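Local coordinates for protein sulfhydryl oxidase 1 (Homo sapiens, PDB 3LLK) that catalyses, as an FAD-dependent thiol oxidase, the formation of disulfide bonds with transfer of electrons to molecular oxygen, at residues A[54-59]-A[123-128]; A[49-54]-A[148-153]; A[18-23]-A[60-65]; A[24-29]-A[116-121]. All coordinates share one frame; numbering follows the deposited sequence.

Contact 1 of 4, residues A[54-59]-A[123-128]. With FAD (flavin-adenine dinucleotide), chain D.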
# COMPACT_ATOMS: atom_id res chain seq x y z
N LYS A 54 7.18 11.28 -2.80
CA LYS A 54 6.76 12.31 -1.85
C LYS A 54 6.25 11.81 -0.50
O LYS A 54 6.55 12.41 0.53
CB LYS A 54 5.67 13.18 -2.48
CG LYS A 54 5.19 14.30 -1.56
CD LYS A 54 4.21 15.21 -2.27
CE LYS A 54 3.87 16.40 -1.40
NZ LYS A 54 2.96 17.34 -2.11
N TYR A 55 5.51 10.71 -0.49
CA TYR A 55 4.93 10.21 0.75
C TYR A 55 5.49 8.94 1.41
O TYR A 55 5.18 8.67 2.56
CB TYR A 55 3.42 10.04 0.56
CG TYR A 55 2.71 11.35 0.26
CD1 TYR A 55 2.75 12.41 1.18
CD2 TYR A 55 2.02 11.54 -0.93
CE1 TYR A 55 2.11 13.61 0.92
CE2 TYR A 55 1.37 12.74 -1.21
CZ TYR A 55 1.42 13.77 -0.28
OH TYR A 55 0.76 14.95 -0.54
N PHE A 56 6.29 8.16 0.69
CA PHE A 56 6.85 6.96 1.31
C PHE A 56 7.74 7.41 2.47
O PHE A 56 8.58 8.29 2.30
CB PHE A 56 7.66 6.14 0.31
CG PHE A 56 8.18 4.85 0.88
CD1 PHE A 56 9.44 4.79 1.47
CD2 PHE A 56 7.39 3.70 0.85
CE1 PHE A 56 9.92 3.59 2.01
CE2 PHE A 56 7.86 2.49 1.40
CZ PHE A 56 9.13 2.43 1.98
N PRO A 57 7.57 6.81 3.66
CA PRO A 57 8.36 7.16 4.86
C PRO A 57 9.75 6.52 4.84
O PRO A 57 10.13 5.83 5.78
CB PRO A 57 7.50 6.63 6.00
CG PRO A 57 6.98 5.33 5.40
CD PRO A 57 6.61 5.73 3.97
N GLY A 58 10.51 6.77 3.78
CA GLY A 58 11.81 6.15 3.65
C GLY A 58 13.01 6.77 4.33
O GLY A 58 13.03 7.95 4.65
N ARG A 59 14.02 5.93 4.55
CA ARG A 59 15.27 6.38 5.14
C ARG A 59 15.89 7.21 4.02
O ARG A 59 15.47 7.11 2.86
CB ARG A 59 16.17 5.20 5.48
CG ARG A 59 15.55 4.16 6.39
CD ARG A 59 15.24 2.88 5.63
NE ARG A 59 16.32 1.90 5.67
CZ ARG A 59 17.53 2.06 5.15
NH1 ARG A 59 17.85 3.19 4.53
NH2 ARG A 59 18.43 1.09 5.25
N TRP A 123 -1.16 -3.56 1.21
CA TRP A 123 -2.19 -2.90 2.01
C TRP A 123 -1.50 -1.93 2.96
O TRP A 123 -1.90 -0.77 3.08
CB TRP A 123 -2.98 -3.91 2.85
CG TRP A 123 -4.18 -4.51 2.18
CD1 TRP A 123 -4.43 -5.83 1.98
CD2 TRP A 123 -5.32 -3.80 1.67
NE1 TRP A 123 -5.67 -6.00 1.39
CE2 TRP A 123 -6.23 -4.77 1.19
CE3 TRP A 123 -5.67 -2.44 1.59
CZ2 TRP A 123 -7.47 -4.42 0.62
CZ3 TRP A 123 -6.90 -2.10 1.02
CH2 TRP A 123 -7.78 -3.09 0.55
N VAL A 124 -0.47 -2.41 3.66
CA VAL A 124 0.24 -1.57 4.62
C VAL A 124 0.78 -0.34 3.94
O VAL A 124 0.56 0.77 4.42
CB VAL A 124 1.38 -2.33 5.33
CG1 VAL A 124 2.07 -1.42 6.36
CG2 VAL A 124 0.82 -3.55 6.04
N LEU A 125 1.46 -0.53 2.80
CA LEU A 125 2.02 0.58 2.04
C LEU A 125 0.93 1.58 1.65
O LEU A 125 1.09 2.78 1.87
CB LEU A 125 2.72 0.06 0.77
CG LEU A 125 3.20 1.06 -0.30
CD1 LEU A 125 4.13 2.09 0.33
CD2 LEU A 125 3.92 0.32 -1.43
N PHE A 126 -0.18 1.08 1.10
CA PHE A 126 -1.29 1.94 0.69
C PHE A 126 -1.84 2.79 1.84
O PHE A 126 -2.00 4.01 1.71
CB PHE A 126 -2.45 1.11 0.08
CG PHE A 126 -2.17 0.56 -1.31
CD1 PHE A 126 -1.09 1.00 -2.07
CD2 PHE A 126 -3.02 -0.40 -1.85
CE1 PHE A 126 -0.85 0.48 -3.35
CE2 PHE A 126 -2.80 -0.93 -3.13
CZ PHE A 126 -1.71 -0.48 -3.88
N HIS A 127 -2.16 2.14 2.96
CA HIS A 127 -2.68 2.86 4.13
C HIS A 127 -1.69 3.93 4.57
O HIS A 127 -2.06 5.06 4.88
CB HIS A 127 -2.94 1.89 5.29
CG HIS A 127 -4.12 0.99 5.09
ND1 HIS A 127 -5.40 1.47 4.99
CD2 HIS A 127 -4.20 -0.35 4.93
CE1 HIS A 127 -6.23 0.46 4.78
NE2 HIS A 127 -5.52 -0.65 4.74
N PHE A 128 -0.42 3.57 4.58
CA PHE A 128 0.60 4.50 5.02
C PHE A 128 0.63 5.72 4.12
O PHE A 128 0.72 6.85 4.61
CB PHE A 128 1.96 3.83 5.08
CG PHE A 128 2.84 4.35 6.18
CD1 PHE A 128 3.30 5.66 6.15
CD2 PHE A 128 3.18 3.54 7.26
CE1 PHE A 128 4.09 6.16 7.19
CE2 PHE A 128 3.96 4.03 8.30
CZ PHE A 128 4.42 5.35 8.27
PA FAD D . -4.00 -8.00 5.10
O1A FAD D . -3.03 -8.10 3.97
O2A FAD D . -5.47 -7.92 4.90
O5B FAD D . -3.61 -6.82 6.05
C5B FAD D . -2.31 -6.24 6.17
C4B FAD D . -2.30 -5.76 7.60
O4B FAD D . -2.84 -4.42 7.55
C3B FAD D . -2.79 -6.52 8.86
O3B FAD D . -1.89 -7.49 9.39
C2B FAD D . -3.14 -5.39 9.71
O2B FAD D . -2.10 -4.89 10.50
C1B FAD D . -3.59 -4.26 8.76
N9A FAD D . -4.97 -4.12 8.45
C8A FAD D . -6.06 -5.03 8.41
N7A FAD D . -7.21 -4.54 8.11
C5A FAD D . -6.92 -3.20 7.95
C6A FAD D . -7.78 -2.12 7.66
N6A FAD D . -9.10 -2.25 7.51
N1A FAD D . -7.27 -0.84 7.56
C2A FAD D . -5.96 -0.54 7.80
N3A FAD D . -5.10 -1.61 8.09
C4A FAD D . -5.64 -2.93 8.15
N1 FAD D . -7.43 -11.72 -1.70
C2 FAD D . -8.39 -12.64 -2.06
O2 FAD D . -8.17 -13.82 -1.75
N3 FAD D . -9.46 -12.02 -2.71
C4 FAD D . -9.64 -10.65 -3.00
O4 FAD D . -10.67 -10.26 -3.64
C4X FAD D . -8.62 -9.81 -2.60
N5 FAD D . -8.65 -8.42 -2.94
C5X FAD D . -7.59 -7.51 -2.66
C6 FAD D . -7.69 -6.20 -3.15
C7 FAD D . -6.64 -5.29 -2.85
C7M FAD D . -6.82 -3.88 -3.42
C8 FAD D . -5.51 -5.69 -2.07
C8M FAD D . -4.32 -4.87 -1.62
C9 FAD D . -5.43 -7.01 -1.64
C9A FAD D . -6.40 -8.00 -1.92
N10 FAD D . -6.54 -9.44 -1.56
C10 FAD D . -7.48 -10.36 -1.92
C1' FAD D . -5.60 -9.91 -0.59
C2' FAD D . -5.95 -9.81 0.86
O2' FAD D . -6.67 -8.58 1.13
C3' FAD D . -4.85 -9.91 1.87
O3' FAD D . -3.84 -8.95 1.58
C4' FAD D . -4.22 -11.26 2.18
O4' FAD D . -5.24 -12.30 2.25
C5' FAD D . -3.30 -11.35 3.32
O5' FAD D . -4.08 -11.10 4.50
P FAD D . -3.49 -10.74 5.89
O1P FAD D . -4.36 -11.48 6.81
O2P FAD D . -2.04 -11.03 6.01
O3P FAD D . -3.68 -9.16 6.14
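The backbones approach at Phe-56 and Phe-128, whose CA atoms stand 7.7 Å apart, where the chain leaves helix 39-55 and makes an inverse gamma turn centred on Pro-57 beside helix 118-134. Pro-57 lies over one face of the Phe-128 ring. Its CG sits 3.8 Å from the centroid of that ring and 25° off the normal, a CH-pi contact displaced toward the rim, where CE1 is the nearest ring atom. Phe-56 presents an edge instead. With CG anti to the backbone N (chi1 -176°), the ring swings back toward helix 118-134, and CD2 meets Leu-125 CD1 in the ring plane at 3.7 Å. Leu-19 and Leu-23 of helix 16-30 also pack on Phe-56, and Ile-26 on Leu-125. Helix 118-134 belongs to the helical FAD-binding fold of the Erv/ALR family: it packs on protein through Leu-125 and Phe-128 and on the cofactor through Trp-123 and His-127. Trp-123 NE1 donates to the ribityl O2' of FAD at 2.8 Å in a nearly straight bond (165°), and methyl C8M lies over one indole face, 3.4 Å from Trp-123 CE2. A leucine in place of Trp-123 would probably leave O2' without this donor and take away the indole face that lies against C8M. His-127 sets a ring face on adenine C2A, while its NE2 is hydrogen-bonded to His-196.

Contact 2 of 4, residues A[49-54]-A[148-153]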
# COMPACT_ATOMS: atom_id res chain seq x y z
N VAL A 49 4.69 6.42 -8.63
CA VAL A 49 6.08 6.67 -8.24
C VAL A 49 6.19 8.10 -7.71
O VAL A 49 6.94 8.34 -6.77
CB VAL A 49 7.06 6.46 -9.43
CG1 VAL A 49 8.44 6.95 -9.07
CG2 VAL A 49 7.13 4.99 -9.78
N ALA A 50 5.44 9.03 -8.30
CA ALA A 50 5.44 10.41 -7.84
C ALA A 50 4.93 10.42 -6.40
O ALA A 50 5.47 11.12 -5.54
CB ALA A 50 4.54 11.29 -8.72
N VAL A 51 3.89 9.63 -6.14
CA VAL A 51 3.32 9.53 -4.80
C VAL A 51 4.34 8.93 -3.82
O VAL A 51 4.50 9.41 -2.70
CB VAL A 51 2.02 8.68 -4.80
CG1 VAL A 51 1.61 8.32 -3.39
CG2 VAL A 51 0.90 9.47 -5.47
N LEU A 52 5.05 7.88 -4.25
CA LEU A 52 6.06 7.27 -3.39
C LEU A 52 7.18 8.25 -3.06
O LEU A 52 7.57 8.42 -1.90
CB LEU A 52 6.65 6.02 -4.06
CG LEU A 52 5.66 4.88 -4.29
CD1 LEU A 52 6.33 3.80 -5.12
CD2 LEU A 52 5.17 4.32 -2.95
N ALA A 53 7.71 8.90 -4.10
CA ALA A 53 8.80 9.85 -3.91
C ALA A 53 8.45 10.90 -2.86
O ALA A 53 9.31 11.36 -2.10
CB ALA A 53 9.15 10.52 -5.23
N LYS A 54 7.18 11.28 -2.80
CA LYS A 54 6.76 12.31 -1.85
C LYS A 54 6.25 11.81 -0.50
O LYS A 54 6.55 12.41 0.53
CB LYS A 54 5.67 13.18 -2.48
CG LYS A 54 5.19 14.30 -1.56
CD LYS A 54 4.21 15.21 -2.27
CE LYS A 54 3.87 16.40 -1.40
NZ LYS A 54 2.96 17.34 -2.11
N LYS A 148 -4.37 14.94 -2.82
CA LYS A 148 -5.60 14.42 -3.42
C LYS A 148 -5.33 13.40 -4.53
O LYS A 148 -6.25 12.75 -5.02
CB LYS A 148 -6.43 15.58 -3.98
N GLU A 149 -4.07 13.24 -4.90
CA GLU A 149 -3.73 12.29 -5.95
C GLU A 149 -3.31 10.93 -5.41
O GLU A 149 -3.03 10.01 -6.19
CB GLU A 149 -2.62 12.85 -6.83
CG GLU A 149 -3.07 14.06 -7.64
CD GLU A 149 -1.93 14.70 -8.40
OE1 GLU A 149 -1.32 14.02 -9.25
OE2 GLU A 149 -1.64 15.89 -8.14
N VAL A 150 -3.30 10.78 -4.09
CA VAL A 150 -2.88 9.51 -3.51
C VAL A 150 -3.82 8.34 -3.78
O VAL A 150 -3.38 7.31 -4.28
CB VAL A 150 -2.66 9.66 -1.99
CG1 VAL A 150 -2.38 8.29 -1.37
CG2 VAL A 150 -1.49 10.58 -1.73
N LEU A 151 -5.09 8.50 -3.45
CA LEU A 151 -6.04 7.42 -3.66
C LEU A 151 -6.22 7.10 -5.15
O LEU A 151 -6.30 5.92 -5.53
CB LEU A 151 -7.38 7.79 -3.01
CG LEU A 151 -8.14 6.64 -2.35
CD1 LEU A 151 -7.20 5.80 -1.49
CD2 LEU A 151 -9.26 7.22 -1.49
N PRO A 152 -6.28 8.12 -6.02
CA PRO A 152 -6.44 7.80 -7.44
C PRO A 152 -5.19 7.05 -7.94
O PRO A 152 -5.29 6.12 -8.74
CB PRO A 152 -6.61 9.17 -8.09
CG PRO A 152 -7.32 9.95 -7.01
CD PRO A 152 -6.53 9.56 -5.78
N ALA A 153 -4.02 7.47 -7.46
CA ALA A 153 -2.76 6.85 -7.84
C ALA A 153 -2.74 5.39 -7.37
O ALA A 153 -2.22 4.52 -8.07
CB ALA A 153 -1.60 7.61 -7.25
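No ring takes part where Val-51 meets Val-150 and Ala-153; the flat group touched across the contact is the peptide carbonyl of Glu-149, whose O lies 4.0 Å from Val-51 CG2. Everything else is methyl against methyl. Val-51 points at the other segment and parts its two branches there. CG1, anti to the backbone N (chi1 167°), is directed to Val-150, whereas CG2, anti to the carbonyl carbon, takes Ala-153. The tighter of these approaches is Val-51 CG2 to Ala-153 CB at 3.6 Å; Val-51 CG1 and Val-150 CG2 are 4.2 Å apart, in side chains that cross at about a right angle. The CA atoms of Val-51 and Val-150 come within 6.3 Å, a short distance that small, branched or one-carbon side chains permit. Here helix 39-55, in the sequence range of the FAD-dependent sulfhydryl oxidase family, packs on the first turn of helix 150-161, in the Erv/Alr range. This is consistent with an interface within the pseudo-dimer of functional and degenerate oxidase domains described for QSOX. Glu-149 O is also used inside its own segment, accepting the backbone N of Ala-153 at 3.0 Å, so the carbonyl beside the valine methyl has a polar partner. Helix 118-134 borders the same apolar patch, with Leu-129 on Val-51 and Ala-133 on Val-150, and Tyr-55 CE2 reaches Val-150 CG2 at 3.6 Å.

Contact 3 of 4, residues A[18-23]-A[60-65]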
# COMPACT_ATOMS: atom_id res chain seq x y z
N ASP A 18 8.94 -4.69 5.78
CA ASP A 18 7.76 -4.99 4.98
C ASP A 18 7.57 -3.90 3.93
O ASP A 18 7.25 -4.19 2.77
CB ASP A 18 6.49 -5.08 5.86
CG ASP A 18 6.51 -6.26 6.82
OD1 ASP A 18 6.65 -7.43 6.37
OD2 ASP A 18 6.37 -6.02 8.04
N LEU A 19 7.77 -2.64 4.31
CA LEU A 19 7.59 -1.54 3.37
C LEU A 19 8.62 -1.55 2.24
O LEU A 19 8.25 -1.39 1.07
CB LEU A 19 7.63 -0.19 4.12
CG LEU A 19 6.51 0.03 5.15
CD1 LEU A 19 6.80 1.28 5.99
CD2 LEU A 19 5.17 0.17 4.44
N GLU A 20 9.89 -1.73 2.57
CA GLU A 20 10.93 -1.76 1.54
C GLU A 20 10.79 -3.00 0.63
O GLU A 20 11.10 -2.93 -0.56
CB GLU A 20 12.32 -1.73 2.17
CG GLU A 20 12.55 -0.50 3.05
CD GLU A 20 14.00 -0.33 3.50
OE1 GLU A 20 14.70 -1.35 3.68
OE2 GLU A 20 14.42 0.83 3.68
N SER A 21 10.33 -4.11 1.19
CA SER A 21 10.14 -5.32 0.40
C SER A 21 9.01 -5.08 -0.59
O SER A 21 9.06 -5.55 -1.73
CB SER A 21 9.82 -6.52 1.30
OG SER A 21 10.96 -6.95 2.03
N ALA A 22 7.97 -4.36 -0.14
CA ALA A 22 6.85 -4.05 -1.01
C ALA A 22 7.39 -3.26 -2.21
O ALA A 22 7.10 -3.59 -3.36
CB ALA A 22 5.80 -3.22 -0.25
N LEU A 23 8.17 -2.21 -1.95
CA LEU A 23 8.76 -1.42 -3.03
C LEU A 23 9.57 -2.31 -3.98
O LEU A 23 9.46 -2.21 -5.20
CB LEU A 23 9.69 -0.33 -2.47
CG LEU A 23 9.08 0.83 -1.67
CD1 LEU A 23 10.18 1.83 -1.34
CD2 LEU A 23 7.98 1.50 -2.47
N PRO A 60 16.92 8.01 4.34
CA PRO A 60 17.60 8.86 3.36
C PRO A 60 18.00 8.19 2.05
O PRO A 60 17.73 8.71 0.98
CB PRO A 60 18.79 9.41 4.14
CG PRO A 60 19.06 8.32 5.15
CD PRO A 60 17.67 7.99 5.61
N LEU A 61 18.66 7.04 2.12
CA LEU A 61 19.07 6.36 0.89
C LEU A 61 17.87 5.95 0.03
O LEU A 61 17.90 6.07 -1.19
CB LEU A 61 19.90 5.11 1.21
CG LEU A 61 21.41 5.27 1.37
CD1 LEU A 61 22.02 3.94 1.78
CD2 LEU A 61 22.01 5.77 0.06
N VAL A 62 16.81 5.47 0.68
CA VAL A 62 15.61 5.03 -0.03
C VAL A 62 14.85 6.22 -0.62
O VAL A 62 14.37 6.16 -1.75
CB VAL A 62 14.68 4.21 0.90
CG1 VAL A 62 13.34 3.92 0.21
CG2 VAL A 62 15.35 2.90 1.27
N GLN A 63 14.75 7.31 0.13
CA GLN A 63 14.05 8.48 -0.38
C GLN A 63 14.82 9.07 -1.56
O GLN A 63 14.22 9.56 -2.52
CB GLN A 63 13.87 9.52 0.72
CG GLN A 63 12.51 10.19 0.71
CD GLN A 63 11.36 9.20 0.57
OE1 GLN A 63 11.39 8.10 1.13
NE2 GLN A 63 10.34 9.59 -0.18
N ASN A 64 16.15 9.02 -1.49
CA ASN A 64 16.97 9.55 -2.58
C ASN A 64 16.77 8.66 -3.81
O ASN A 64 16.75 9.14 -4.94
CB ASN A 64 18.46 9.55 -2.19
CG ASN A 64 19.36 10.02 -3.32
OD1 ASN A 64 19.33 11.19 -3.70
ND2 ASN A 64 20.14 9.10 -3.89
N PHE A 65 16.65 7.36 -3.58
CA PHE A 65 16.44 6.39 -4.64
C PHE A 65 15.09 6.64 -5.34
O PHE A 65 15.01 6.65 -6.57
CB PHE A 65 16.48 4.98 -4.05
CG PHE A 65 15.98 3.92 -4.98
CD1 PHE A 65 16.77 3.45 -6.02
CD2 PHE A 65 14.71 3.39 -4.81
CE1 PHE A 65 16.31 2.45 -6.87
CE2 PHE A 65 14.23 2.39 -5.65
CZ PHE A 65 15.03 1.92 -6.68
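Val-62 is the shared partner of this contact, touching Leu-23 with one methyl and Glu-20 with the other. Its CG1 and Leu-23 CD1 meet tip to tip at 4.1 Å, an ordinary apolar touch. Its CG2, anti to the carbonyl carbon, lies 3.3 Å from Glu-20 OE2, a close approach of methyl to carboxylate that supplies no hydrogen bond. The charge on Glu-20 is met elsewhere: OE2 forms a salt bridge with Arg-59 NE. That arginine occupies the N-cap position of helix 60-75, the helix that carries Val-62, and the bridge therefore ties the Glu-20 side chain to the start of the same helix. Glu-20 gets there with CG anti to the carbonyl carbon (chi1 -58°) and an extended chain beyond it. The backbones stay well separated, Glu-20 CA and Val-62 CA being 8.4 Å apart. In the next shell Phe-56 packs on Leu-23, and Val-98 packs on Val-62. Helix 16-30 thus lies beside the beginning of helix 60-75, with the turn after helix 39-55 and short helix 95-98 at their junction, while helix 118-134 touches helix 16-30 through Val-124 and Ser-121.

Contact 4 of 4, residues A[24-29]-A[116-121]. With FAD (flavin-adenine dinucleotide), chain D.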
# COMPACT_ATOMS: atom_id res chain seq x y z
N HIS A 24 10.39 -3.17 -3.41
CA HIS A 24 11.22 -4.07 -4.21
C HIS A 24 10.37 -4.94 -5.14
O HIS A 24 10.63 -5.06 -6.34
CB HIS A 24 12.05 -4.97 -3.30
CG HIS A 24 12.89 -5.97 -4.04
ND1 HIS A 24 13.95 -5.60 -4.83
CD2 HIS A 24 12.80 -7.31 -4.13
CE1 HIS A 24 14.48 -6.68 -5.38
NE2 HIS A 24 13.80 -7.73 -4.98
N TYR A 25 9.36 -5.57 -4.56
CA TYR A 25 8.47 -6.45 -5.29
C TYR A 25 7.71 -5.71 -6.39
O TYR A 25 7.52 -6.22 -7.49
CB TYR A 25 7.48 -7.09 -4.31
CG TYR A 25 6.82 -8.33 -4.83
CD1 TYR A 25 7.37 -9.59 -4.58
CD2 TYR A 25 5.65 -8.27 -5.59
CE1 TYR A 25 6.77 -10.74 -5.07
CE2 TYR A 25 5.04 -9.42 -6.07
CZ TYR A 25 5.61 -10.65 -5.81
OH TYR A 25 5.01 -11.80 -6.27
N ILE A 26 7.29 -4.49 -6.08
CA ILE A 26 6.57 -3.68 -7.05
C ILE A 26 7.42 -3.40 -8.29
O ILE A 26 7.03 -3.70 -9.42
CB ILE A 26 6.12 -2.33 -6.42
CG1 ILE A 26 4.94 -2.56 -5.47
CG2 ILE A 26 5.76 -1.33 -7.50
CD1 ILE A 26 4.63 -1.40 -4.54
N LEU A 27 8.60 -2.83 -8.06
CA LEU A 27 9.50 -2.46 -9.14
C LEU A 27 10.13 -3.60 -9.93
O LEU A 27 10.27 -3.49 -11.15
CB LEU A 27 10.61 -1.55 -8.59
CG LEU A 27 10.17 -0.23 -7.93
CD1 LEU A 27 11.33 0.35 -7.13
CD2 LEU A 27 9.70 0.76 -8.99
N ARG A 28 10.51 -4.68 -9.26
CA ARG A 28 11.16 -5.82 -9.91
C ARG A 28 10.21 -6.92 -10.38
O ARG A 28 10.50 -7.62 -11.36
CB ARG A 28 12.20 -6.44 -8.97
CG ARG A 28 13.32 -5.50 -8.53
CD ARG A 28 14.22 -5.15 -9.69
NE ARG A 28 15.46 -4.51 -9.27
CZ ARG A 28 16.42 -4.14 -10.11
NH1 ARG A 28 16.27 -4.34 -11.41
NH2 ARG A 28 17.53 -3.58 -9.65
N ILE A 29 9.08 -7.10 -9.69
CA ILE A 29 8.16 -8.15 -10.07
C ILE A 29 6.89 -7.66 -10.77
O ILE A 29 6.70 -7.90 -11.96
CB ILE A 29 7.74 -9.00 -8.85
CG1 ILE A 29 8.98 -9.57 -8.16
CG2 ILE A 29 6.81 -10.13 -9.29
CD1 ILE A 29 9.78 -10.53 -9.01
N ARG A 116 -0.38 -14.57 3.05
CA ARG A 116 0.06 -13.20 3.27
C ARG A 116 1.16 -12.76 2.32
O ARG A 116 1.04 -12.89 1.10
CB ARG A 116 0.52 -13.08 4.73
CG ARG A 116 -0.47 -13.73 5.71
CD ARG A 116 -0.10 -13.50 7.17
NE ARG A 116 -0.43 -12.14 7.59
CZ ARG A 116 0.32 -11.40 8.41
NH1 ARG A 116 1.46 -11.89 8.89
NH2 ARG A 116 -0.06 -10.17 8.73
N GLY A 117 2.24 -12.21 2.86
CA GLY A 117 3.32 -11.77 2.01
C GLY A 117 3.09 -10.43 1.33
O GLY A 117 2.60 -9.48 1.93
N PHE A 118 3.43 -10.35 0.05
CA PHE A 118 3.30 -9.11 -0.70
C PHE A 118 1.94 -8.42 -0.57
O PHE A 118 1.89 -7.23 -0.32
CB PHE A 118 3.61 -9.34 -2.19
CG PHE A 118 3.44 -8.10 -3.03
CD1 PHE A 118 4.25 -6.98 -2.81
CD2 PHE A 118 2.46 -8.04 -4.01
CE1 PHE A 118 4.08 -5.82 -3.56
CE2 PHE A 118 2.27 -6.88 -4.76
CZ PHE A 118 3.09 -5.77 -4.54
N PRO A 119 0.82 -9.16 -0.76
CA PRO A 119 -0.52 -8.57 -0.65
C PRO A 119 -0.68 -7.83 0.68
O PRO A 119 -1.26 -6.74 0.73
CB PRO A 119 -1.44 -9.78 -0.77
CG PRO A 119 -0.68 -10.69 -1.69
CD PRO A 119 0.73 -10.58 -1.14
N CYS A 120 -0.16 -8.42 1.74
CA CYS A 120 -0.22 -7.81 3.06
C CYS A 120 0.61 -6.53 3.05
O CYS A 120 0.15 -5.48 3.51
CB CYS A 120 0.34 -8.80 4.09
SG CYS A 120 0.73 -8.19 5.77
N SER A 121 1.81 -6.60 2.50
CA SER A 121 2.69 -5.44 2.46
C SER A 121 2.13 -4.32 1.60
O SER A 121 2.41 -3.16 1.85
CB SER A 121 4.08 -5.82 1.94
OG SER A 121 4.08 -6.01 0.54
PA FAD D . -4.00 -8.00 5.10
O1A FAD D . -3.03 -8.10 3.97
O2A FAD D . -5.47 -7.92 4.90
O5B FAD D . -3.61 -6.82 6.05
C5B FAD D . -2.31 -6.24 6.17
C4B FAD D . -2.30 -5.76 7.60
O4B FAD D . -2.84 -4.42 7.55
C3B FAD D . -2.79 -6.52 8.86
O3B FAD D . -1.89 -7.49 9.39
C2B FAD D . -3.14 -5.39 9.71
O2B FAD D . -2.10 -4.89 10.50
C1B FAD D . -3.59 -4.26 8.76
N9A FAD D . -4.97 -4.12 8.45
C8A FAD D . -6.06 -5.03 8.41
N7A FAD D . -7.21 -4.54 8.11
C5A FAD D . -6.92 -3.20 7.95
C6A FAD D . -7.78 -2.12 7.66
N6A FAD D . -9.10 -2.25 7.51
N1A FAD D . -7.27 -0.84 7.56
C2A FAD D . -5.96 -0.54 7.80
N3A FAD D . -5.10 -1.61 8.09
C4A FAD D . -5.64 -2.93 8.15
N1 FAD D . -7.43 -11.72 -1.70
C2 FAD D . -8.39 -12.64 -2.06
O2 FAD D . -8.17 -13.82 -1.75
N3 FAD D . -9.46 -12.02 -2.71
C4 FAD D . -9.64 -10.65 -3.00
O4 FAD D . -10.67 -10.26 -3.64
C4X FAD D . -8.62 -9.81 -2.60
N5 FAD D . -8.65 -8.42 -2.94
C5X FAD D . -7.59 -7.51 -2.66
C6 FAD D . -7.69 -6.20 -3.15
C7 FAD D . -6.64 -5.29 -2.85
C7M FAD D . -6.82 -3.88 -3.42
C8 FAD D . -5.51 -5.69 -2.07
C8M FAD D . -4.32 -4.87 -1.62
C9 FAD D . -5.43 -7.01 -1.64
C9A FAD D . -6.40 -8.00 -1.92
N10 FAD D . -6.54 -9.44 -1.56
C10 FAD D . -7.48 -10.36 -1.92
C1' FAD D . -5.60 -9.91 -0.59
C2' FAD D . -5.95 -9.81 0.86
O2' FAD D . -6.67 -8.58 1.13
C3' FAD D . -4.85 -9.91 1.87
O3' FAD D . -3.84 -8.95 1.58
C4' FAD D . -4.22 -11.26 2.18
O4' FAD D . -5.24 -12.30 2.25
C5' FAD D . -3.30 -11.35 3.32
O5' FAD D . -4.08 -11.10 4.50
P FAD D . -3.49 -10.74 5.89
O1P FAD D . -4.36 -11.48 6.81
O2P FAD D . -2.04 -11.03 6.01
O3P FAD D . -3.68 -9.16 6.14
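Tyr-25 and Phe-118 form an offset stack, their centroids 4.2 Å apart and their planes inclined at 26°, next to a stretch of helix 16-30 that widens into a pi-type turn at residues 26-29. The phenylalanine does more than stack. Its CB stands almost on the tyrosine ring normal (9°), making a CH-pi contact 4.1 Å from the Tyr-25 centroid, while Ile-29 CB covers the opposite tyrosine face. In return Tyr-25 CD2 lies over the middle of the Phe-118 ring, with 3.4 Å to Phe-118 CD1. Ile-26 comes at the rim: CG1 is 3.8 Å from Phe-118 CZ, close to the ring plane. Phe-118 meets both because CG, anti to the backbone N (chi1 178°), reaches out toward helix 16-30. With an alanine at this position CB would stay over the tyrosine, but the stacked ring would be gone, probably opening a gap over Tyr-25 CD2 and beside Ile-26 CG1. Within the first turn of the helix, Ser-121 OG donates to Phe-118 O at 2.7 Å, in the carbonyl plane and on a lone pair. Gly-117 is the N-cap of helix 118-134, at backbone angles that would crowd any side chain. Just before it, Arg-116 NE hydrogen-bonds to FAD O2P, and its guanidinium also makes a cation-pi contact with Phe-213. Cys-120, in a disulfide with Cys-108, puts CA 3.0 Å from FAD O1A, so the start of this helix lines the diphosphate part of the FAD pocket.

All four contacts are largely buried, contact 1 lying nearest the chain centre and contact 3 farthest from it. Contacts 1 and 4 share helix 118-134 and reach FAD from it: contact 4 meets chiefly the diphosphate, contact 1 chiefly the flavin, ribityl and adenine parts. Both rely on aromatic rings, whereas contact 2 is aliphatic and contact 3 sets a valine against both a leucine and a carboxylate. Contacts 1 and 2 share helix 39-55, and contacts 3 and 4 share helix 16-30. Gln-63 NE2 hydrogen-bonds to Ala-53 O, joining contact 3 to contact 2, while contacts 1 and 3 adjoin where the turn after helix 39-55 enters helix 60-75. Contacts 2 and 4, with centres about 17 Å apart, do not touch.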